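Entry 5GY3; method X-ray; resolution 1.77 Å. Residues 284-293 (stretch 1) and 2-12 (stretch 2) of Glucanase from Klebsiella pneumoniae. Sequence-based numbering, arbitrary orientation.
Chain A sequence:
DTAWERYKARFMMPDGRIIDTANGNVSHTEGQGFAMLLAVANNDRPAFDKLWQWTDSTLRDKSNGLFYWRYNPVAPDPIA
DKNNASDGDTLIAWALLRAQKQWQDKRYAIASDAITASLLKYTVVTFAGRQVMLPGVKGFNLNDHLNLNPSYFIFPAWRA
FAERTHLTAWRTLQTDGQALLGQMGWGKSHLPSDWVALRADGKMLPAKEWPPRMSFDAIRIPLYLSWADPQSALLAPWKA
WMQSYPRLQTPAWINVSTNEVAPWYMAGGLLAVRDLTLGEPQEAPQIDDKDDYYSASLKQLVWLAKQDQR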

ATOM      1  N   ALA A 284      -5.532  -2.601  20.705  1.00 32.86           N
ATOM      2  CA  ALA A 284      -5.725  -3.495  19.574  1.00 31.79           C
ATOM      3  C   ALA A 284      -7.050  -3.183  18.877  1.00 29.04           C
ATOM      4  O   ALA A 284      -8.030  -2.826  19.542  1.00 30.05           O
ATOM      5  CB  ALA A 284      -5.703  -4.953  20.041  1.00 29.45           C
ATOM      6  N   PRO A 285      -7.115  -3.284  17.552  1.00 26.41           N
ATOM      7  CA  PRO A 285      -8.314  -2.828  16.846  1.00 25.69           C
ATOM      8  C   PRO A 285      -9.500  -3.754  17.054  1.00 23.67           C
ATOM      9  O   PRO A 285      -9.355  -4.946  17.334  1.00 20.52           O
ATOM     10  CB  PRO A 285      -7.876  -2.822  15.378  1.00 25.45           C
ATOM     11  CG  PRO A 285      -6.851  -3.904  15.313  1.00 22.40           C
ATOM     12  CD  PRO A 285      -6.096  -3.797  16.619  1.00 27.35           C
ATOM     13  N   GLN A 286     -10.684  -3.178  16.906  1.00 21.89           N
ATOM     14  CA  GLN A 286     -11.936  -3.907  16.825  1.00 27.29           C
ATOM     15  C   GLN A 286     -12.592  -3.583  15.490  1.00 21.60           C
ATOM     16  O   GLN A 286     -12.598  -2.427  15.061  1.00 24.78           O
ATOM     17  CB  GLN A 286     -12.860  -3.531  17.990  1.00 27.70           C
ATOM     18  CG  GLN A 286     -12.329  -3.955  19.358  1.00 37.09           C
ATOM     19  CD  GLN A 286     -13.262  -3.575  20.501  1.00 46.65           C
ATOM     20  OE1 GLN A 286     -14.218  -2.820  20.316  1.00 43.98           O
ATOM     21  NE2 GLN A 286     -12.987  -4.106  21.688  1.00 52.45           N
ATOM     22  N   ILE A 287     -13.133  -4.600  14.832  1.00 19.95           N
ATOM     23  CA  ILE A 287     -13.778  -4.450  13.530  1.00 19.37           C
ATOM     24  C   ILE A 287     -15.274  -4.298  13.793  1.00 25.70           C
ATOM     25  O   ILE A 287     -15.966  -5.289  14.068  1.00 26.09           O
ATOM     26  CB  ILE A 287     -13.482  -5.646  12.615  1.00 17.23           C
ATOM     27  CG1 ILE A 287     -11.971  -5.829  12.434  1.00 22.52           C
ATOM     28  CG2 ILE A 287     -14.155  -5.504  11.282  1.00 21.78           C
ATOM     29  CD1 ILE A 287     -11.231  -4.557  12.109  1.00 18.83           C
ATOM     30  N   ASP A 288     -15.786  -3.068  13.708  1.00 21.55           N
ATOM     31  CA  ASP A 288     -17.214  -2.869  13.906  1.00 24.25           C
ATOM     32  C   ASP A 288     -17.958  -2.986  12.568  1.00 26.20           C
ATOM     33  O   ASP A 288     -17.371  -2.939  11.479  1.00 21.80           O
ATOM     34  CB  ASP A 288     -17.504  -1.510  14.531  1.00 28.95           C
ATOM     35  CG  ASP A 288     -17.051  -0.377  13.662  1.00 36.43           C
ATOM     36  OD1 ASP A 288     -15.987  -0.464  13.033  1.00 42.09           O
ATOM     37  OD2 ASP A 288     -17.745   0.638  13.673  1.00 40.24           O
ATOM     38  N   ASP A 289     -19.286  -3.135  12.658  1.00 26.73           N
ATOM     39  CA  ASP A 289     -20.110  -3.189  11.449  1.00 29.18           C
ATOM     40  C   ASP A 289     -20.022  -1.907  10.638  1.00 27.15           C
ATOM     41  O   ASP A 289     -20.279  -1.924   9.429  1.00 29.90           O
ATOM     42  CB  ASP A 289     -21.569  -3.479  11.819  1.00 29.77           C
ATOM     43  CG  ASP A 289     -21.742  -4.853  12.439  1.00 43.05           C
ATOM     44  OD1 ASP A 289     -21.009  -5.785  12.032  1.00 41.45           O
ATOM     45  OD2 ASP A 289     -22.610  -5.007  13.326  1.00 47.08           O
ATOM     46  N   LYS A 290     -19.649  -0.801  11.271  1.00 26.54           N
ATOM     47  CA  LYS A 290     -19.459   0.454  10.563  1.00 28.78           C
ATOM     48  C   LYS A 290     -18.132   0.512   9.796  1.00 28.44           C
ATOM     49  O   LYS A 290     -17.936   1.430   8.996  1.00 26.10           O
ATOM     50  CB  LYS A 290     -19.584   1.607  11.573  1.00 33.26           C
ATOM     51  CG  LYS A 290     -19.475   2.985  11.002  1.00 40.30           C
ATOM     52  CD  LYS A 290     -20.168   3.045   9.681  1.00 42.46           C
ATOM     53  CE  LYS A 290     -20.922   4.284   9.599  1.00 40.02           C
ATOM     54  NZ  LYS A 290     -20.052   5.458   9.532  1.00 38.63           N
ATOM     55  N   ASP A 291     -17.228  -0.447   9.966  1.00 24.47           N
ATOM     56  CA  ASP A 291     -16.033  -0.492   9.127  1.00 20.92           C
ATOM     57  C   ASP A 291     -16.348  -1.129   7.780  1.00 21.15           C
ATOM     58  O   ASP A 291     -16.935  -2.214   7.725  1.00 22.48           O
ATOM     59  CB  ASP A 291     -14.909  -1.275   9.801  1.00 18.66           C
ATOM     60  CG  ASP A 291     -14.279  -0.525  10.939  1.00 20.58           C
ATOM     61  OD1 ASP A 291     -14.071   0.710  10.842  1.00 18.23           O
ATOM     62  OD2 ASP A 291     -13.967  -1.184  11.957  1.00 22.54           O
ATOM     63  N   ASP A 292     -15.932  -0.471   6.696  1.00 20.00           N
ATOM     64  CA  ASP A 292     -15.926  -1.121   5.396  1.00 16.15           C
ATOM     65  C   ASP A 292     -14.617  -1.895   5.237  1.00 16.51           C
ATOM     66  O   ASP A 292     -13.797  -1.937   6.158  1.00 15.31           O
ATOM     67  CB  ASP A 292     -16.159  -0.106   4.266  1.00 19.81           C
ATOM     68  CG  ASP A 292     -15.132   1.040   4.232  1.00 22.51           C
ATOM     69  OD1 ASP A 292     -14.142   1.054   4.994  1.00 18.70           O
ATOM     70  OD2 ASP A 292     -15.330   1.949   3.397  1.00 29.94           O
ATOM     71  N   TYR A 293     -14.415  -2.524   4.067  1.00 15.03           N
ATOM     72  CA  TYR A 293     -13.185  -3.287   3.823  1.00 16.71           C
ATOM     73  C   TYR A 293     -11.957  -2.429   4.088  1.00 16.17           C
ATOM     74  O   TYR A 293     -11.005  -2.855   4.753  1.00 15.34           O
ATOM     75  CB  TYR A 293     -13.124  -3.821   2.377  1.00 17.08           C
ATOM     76  CG  TYR A 293     -11.689  -3.884   1.849  1.00 18.95           C
ATOM     77  CD1 TYR A 293     -10.837  -4.947   2.174  1.00 19.06           C
ATOM     78  CD2 TYR A 293     -11.173  -2.861   1.055  1.00 20.22           C
ATOM     79  CE1 TYR A 293      -9.510  -4.978   1.714  1.00 17.01           C
ATOM     80  CE2 TYR A 293      -9.850  -2.881   0.598  1.00 17.47           C
ATOM     81  CZ  TYR A 293      -9.026  -3.942   0.931  1.00 23.75           C
ATOM     82  OH  TYR A 293      -7.719  -3.946   0.471  1.00 18.67           O
TER
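Stretch 2 (2-12) TAWERYKARFM

Residues 2-11 form a helix that packs along the irregular segment 284-293, and Met 12 is the first residue to leave helical backbone angles. The two stretches run in the same general sense: Ala 3 lies beside Pro 285 and Ile 287, Arg 6 beside Ile 287 and Asp 289, Arg 10 beside Asp 288 and Asp 291, and Phe 11 beside Tyr 293, where the CA atoms come within 6.9 Å. The helix turns Ala 3, Arg 6, Arg 10 and Phe 11 toward the segment, while Trp 4 points away; together the stretches bury 558 Å².

At the start of the helix the contact is made without direct hydrogen bonds between the stretches. The small side chain of Ala 3 brings its CB to 3.5 Å from Pro 285 O and 4.4 Å from Pro 285 CG. Ile 287, m at chi1, places CG1 3.9 Å from Ala 3 CB and 3.5 Å from Ala 3 O, a carbonyl already engaged by the helical bond from Tyr 7 N. The Ile 287 side chain also borders the aliphatic part of Arg 6, with Ile 287 CB 4.0 Å from Arg 6 CG.

Two arginines, one helical turn apart, reach the type I turn from Asp 288 to Asp 291 with different conformations. Arg 6 is t at chi1, p at chi2 and t at chi3, and its guanidinium edge meets Asp 289 in a salt bridge, Arg 6 NH2 to Asp 289 OD1 at 3.2 Å. The m rotamer of Asp 289 suits this pairing: its CA-to-CB bond points sideways, but its end comes nearer the helix. A water accepts from Arg 6 NE (2.9 Å) and donates to Ile 287 O (3.1 Å) and Asp 289 OD1 (3.0 Å), with a weak bond from Arg 10 NH1 (3.3 Å).

Arg 10 adopts m, t, p for chi1 to chi3, which directs its guanidinium edge to backbone carbonyls. Arg 10 NH1 and Arg 10 NH2 both donate to Asp 291 O, at 2.9 and 2.7 Å, so one acceptor is held in a fork. Arg 10 NH1 also lies 3.0 Å from Asp 288 O, the carbonyl that accepts the turn's bond from Asp 291 N at 2.9 Å.

Phe 11, m at chi1, offers a ring face to Tyr 293, whose CA sits 3.9 Å from the Phe 11 ring centroid in a CH-pi contact; Tyr 293 CB is 4.0 Å from Phe 11 CE1. Tyr 293 has an off-rotamer chi1 of 147°. Tyr 293 CE1 lies 3.5 Å from Tyr 7 OH, and the t rotamer of Tyr 7 carries the ring end nearer the segment.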

ATOM      1  N   THR A   2      -9.583 -11.653  17.569  1.00 33.90           N
ATOM      2  CA  THR A   2     -10.979 -11.490  17.189  1.00 30.89           C
ATOM      3  C   THR A   2     -11.118 -10.589  15.969  1.00 21.06           C
ATOM      4  O   THR A   2     -11.924 -10.879  15.082  1.00 21.55           O
ATOM      5  CB  THR A   2     -11.802 -10.949  18.361  1.00 35.05           C
ATOM      6  OG1 THR A   2     -11.730 -11.866  19.459  1.00 48.14           O
ATOM      7  CG2 THR A   2     -13.260 -10.798  17.958  1.00 25.34           C
ATOM      8  N   ALA A   3     -10.333  -9.507  15.892  1.00 22.11           N
ATOM      9  CA  ALA A   3     -10.421  -8.611  14.737  1.00 17.79           C
ATOM     10  C   ALA A   3     -10.220  -9.379  13.437  1.00 15.78           C
ATOM     11  O   ALA A   3     -11.000  -9.242  12.484  1.00 13.29           O
ATOM     12  CB  ALA A   3      -9.399  -7.476  14.862  1.00 20.04           C
ATOM     13  N   TRP A   4      -9.198 -10.237  13.400  1.00 17.54           N
ATOM     14  CA  TRP A   4      -8.900 -11.009  12.199  1.00 16.21           C
ATOM     15  C   TRP A   4     -10.021 -11.991  11.869  1.00 14.75           C
ATOM     16  O   TRP A   4     -10.391 -12.144  10.701  1.00 14.24           O
ATOM     17  CB  TRP A   4      -7.560 -11.736  12.388  1.00 18.55           C
ATOM     18  CG  TRP A   4      -7.250 -12.764  11.346  1.00 15.38           C
ATOM     19  CD1 TRP A   4      -7.133 -14.112  11.538  1.00 15.60           C
ATOM     20  CD2 TRP A   4      -7.006 -12.534   9.959  1.00 14.30           C
ATOM     21  NE1 TRP A   4      -6.840 -14.739  10.351  1.00 13.29           N
ATOM     22  CE2 TRP A   4      -6.759 -13.794   9.364  1.00 14.44           C
ATOM     23  CE3 TRP A   4      -6.985 -11.389   9.151  1.00 13.72           C
ATOM     24  CZ2 TRP A   4      -6.487 -13.940   8.007  1.00 13.82           C
ATOM     25  CZ3 TRP A   4      -6.716 -11.539   7.806  1.00 14.09           C
ATOM     26  CH2 TRP A   4      -6.463 -12.802   7.247  1.00 13.68           C
ATOM     27  N   GLU A   5     -10.569 -12.676  12.878  1.00 17.46           N
ATOM     28  CA  GLU A   5     -11.699 -13.566  12.616  1.00 18.91           C
ATOM     29  C   GLU A   5     -12.892 -12.797  12.059  1.00 15.84           C
ATOM     30  O   GLU A   5     -13.538 -13.242  11.101  1.00 15.20           O
ATOM     31  CB  GLU A   5     -12.089 -14.316  13.890  1.00 20.75           C
ATOM     32  CG  GLU A   5     -11.046 -15.316  14.345  1.00 29.04           C
ATOM     33  CD  GLU A   5     -10.837 -16.423  13.333  1.00 30.74           C
ATOM     34  OE1 GLU A   5     -11.834 -16.868  12.721  1.00 33.50           O
ATOM     35  OE2 GLU A   5      -9.677 -16.845  13.144  1.00 36.47           O
ATOM     36  N   ARG A   6     -13.191 -11.630  12.635  1.00 16.53           N
ATOM     37  CA  ARG A   6     -14.303 -10.830  12.130  1.00 16.28           C
ATOM     38  C   ARG A   6     -14.029 -10.339  10.712  1.00 18.04           C
ATOM     39  O   ARG A   6     -14.942 -10.260   9.884  1.00 17.89           O
ATOM     40  CB  ARG A   6     -14.567  -9.661  13.079  1.00 19.20           C
ATOM     41  CG  ARG A   6     -15.821  -8.886  12.771  1.00 27.04           C
ATOM     42  CD  ARG A   6     -17.018  -9.816  12.604  1.00 31.70           C
ATOM     43  NE  ARG A   6     -18.251  -9.081  12.323  1.00 36.40           N
ATOM     44  CZ  ARG A   6     -19.387  -9.654  11.934  1.00 41.93           C
ATOM     45  NH1 ARG A   6     -19.443 -10.971  11.773  1.00 40.53           N
ATOM     46  NH2 ARG A   6     -20.463  -8.910  11.699  1.00 41.91           N
ATOM     47  N   TYR A   7     -12.770 -10.023  10.412  1.00 15.12           N
ATOM     48  CA  TYR A   7     -12.388  -9.593   9.069  1.00 13.96           C
ATOM     49  C   TYR A   7     -12.634 -10.694   8.047  1.00 13.27           C
ATOM     50  O   TYR A   7     -13.164 -10.442   6.958  1.00 13.09           O
ATOM     51  CB  TYR A   7     -10.917  -9.188   9.095  1.00 14.59           C
ATOM     52  CG  TYR A   7     -10.321  -8.609   7.829  1.00 15.08           C
ATOM     53  CD1 TYR A   7     -10.552  -7.283   7.466  1.00 15.24           C
ATOM     54  CD2 TYR A   7      -9.461  -9.367   7.042  1.00 14.08           C
ATOM     55  CE1 TYR A   7      -9.969  -6.741   6.328  1.00 15.95           C
ATOM     56  CE2 TYR A   7      -8.876  -8.838   5.910  1.00 16.48           C
ATOM     57  CZ  TYR A   7      -9.130  -7.524   5.555  1.00 17.41           C
ATOM     58  OH  TYR A   7      -8.530  -7.000   4.431  1.00 16.93           O
ATOM     59  N   LYS A   8     -12.222 -11.924   8.368  1.00 13.84           N
ATOM     60  CA  LYS A   8     -12.460 -13.032   7.448  1.00 13.77           C
ATOM     61  C   LYS A   8     -13.949 -13.286   7.278  1.00 14.11           C
ATOM     62  O   LYS A   8     -14.409 -13.594   6.174  1.00 15.98           O
ATOM     63  CB  LYS A   8     -11.772 -14.306   7.945  1.00 15.37           C
ATOM     64  CG  LYS A   8     -10.255 -14.282   7.895  1.00 14.71           C
ATOM     65  CD  LYS A   8      -9.671 -15.659   8.252  1.00 18.22           C
ATOM     66  CE  LYS A   8     -10.068 -16.082   9.659  1.00 19.48           C
ATOM     67  NZ  LYS A   8      -9.473 -17.396  10.041  1.00 17.39           N
ATOM     68  N   ALA A   9     -14.712 -13.173   8.367  1.00 15.35           N
ATOM     69  CA  ALA A   9     -16.145 -13.453   8.306  1.00 16.62           C
ATOM     70  C   ALA A   9     -16.859 -12.462   7.403  1.00 18.89           C
ATOM     71  O   ALA A   9     -17.797 -12.828   6.682  1.00 20.60           O
ATOM     72  CB  ALA A   9     -16.750 -13.414   9.709  1.00 15.75           C
ATOM     73  N   ARG A  10     -16.423 -11.206   7.417  1.00 18.61           N
ATOM     74  CA  ARG A  10     -17.081 -10.187   6.619  1.00 21.51           C
ATOM     75  C   ARG A  10     -16.538 -10.085   5.206  1.00 21.33           C
ATOM     76  O   ARG A  10     -17.308  -9.809   4.282  1.00 17.74           O
ATOM     77  CB  ARG A  10     -16.971  -8.834   7.321  1.00 17.97           C
ATOM     78  CG  ARG A  10     -17.840  -8.788   8.563  1.00 30.29           C
ATOM     79  CD  ARG A  10     -18.112  -7.377   9.001  1.00 29.38           C
ATOM     80  NE  ARG A  10     -18.402  -6.470   7.890  1.00 22.61           N
ATOM     81  CZ  ARG A  10     -18.153  -5.169   7.954  1.00 21.55           C
ATOM     82  NH1 ARG A  10     -17.616  -4.672   9.058  1.00 19.39           N
ATOM     83  NH2 ARG A  10     -18.427  -4.374   6.932  1.00 23.69           N
ATOM     84  N   PHE A  11     -15.242 -10.329   4.996  1.00 16.32           N
ATOM     85  CA  PHE A  11     -14.622  -9.985   3.728  1.00 15.33           C
ATOM     86  C   PHE A  11     -13.936 -11.128   2.994  1.00 15.19           C
ATOM     87  O   PHE A  11     -13.582 -10.951   1.825  1.00 14.82           O
ATOM     88  CB  PHE A  11     -13.600  -8.855   3.934  1.00 13.88           C
ATOM     89  CG  PHE A  11     -14.156  -7.676   4.660  1.00 15.26           C
ATOM     90  CD1 PHE A  11     -15.133  -6.883   4.068  1.00 14.66           C
ATOM     91  CD2 PHE A  11     -13.738  -7.374   5.945  1.00 14.43           C
ATOM     92  CE1 PHE A  11     -15.661  -5.792   4.739  1.00 16.52           C
ATOM     93  CE2 PHE A  11     -14.260  -6.285   6.618  1.00 19.17           C
ATOM     94  CZ  PHE A  11     -15.225  -5.488   6.005  1.00 17.76           C
ATOM     95  N   MET A  12     -13.726 -12.283   3.612  1.00 15.50           N
ATOM     96  CA  MET A  12     -13.037 -13.370   2.925  1.00 15.29           C
ATOM     97  C   MET A  12     -14.035 -14.434   2.472  1.00 18.14           C
ATOM     98  O   MET A  12     -14.810 -14.952   3.282  1.00 17.36           O
ATOM     99  CB  MET A  12     -11.961 -13.995   3.814  1.00 14.42           C
ATOM    100  CG  MET A  12     -11.109 -15.013   3.075  1.00 14.31           C
ATOM    101  SD  MET A  12      -9.828 -15.728   4.139  1.00 17.10           S
ATOM    102  CE  MET A  12      -9.143 -16.951   3.025  1.00 15.73           C
TER
HETATM  103  O   HOH W   1     -18.014  -6.263  11.957  1.00 24.34           O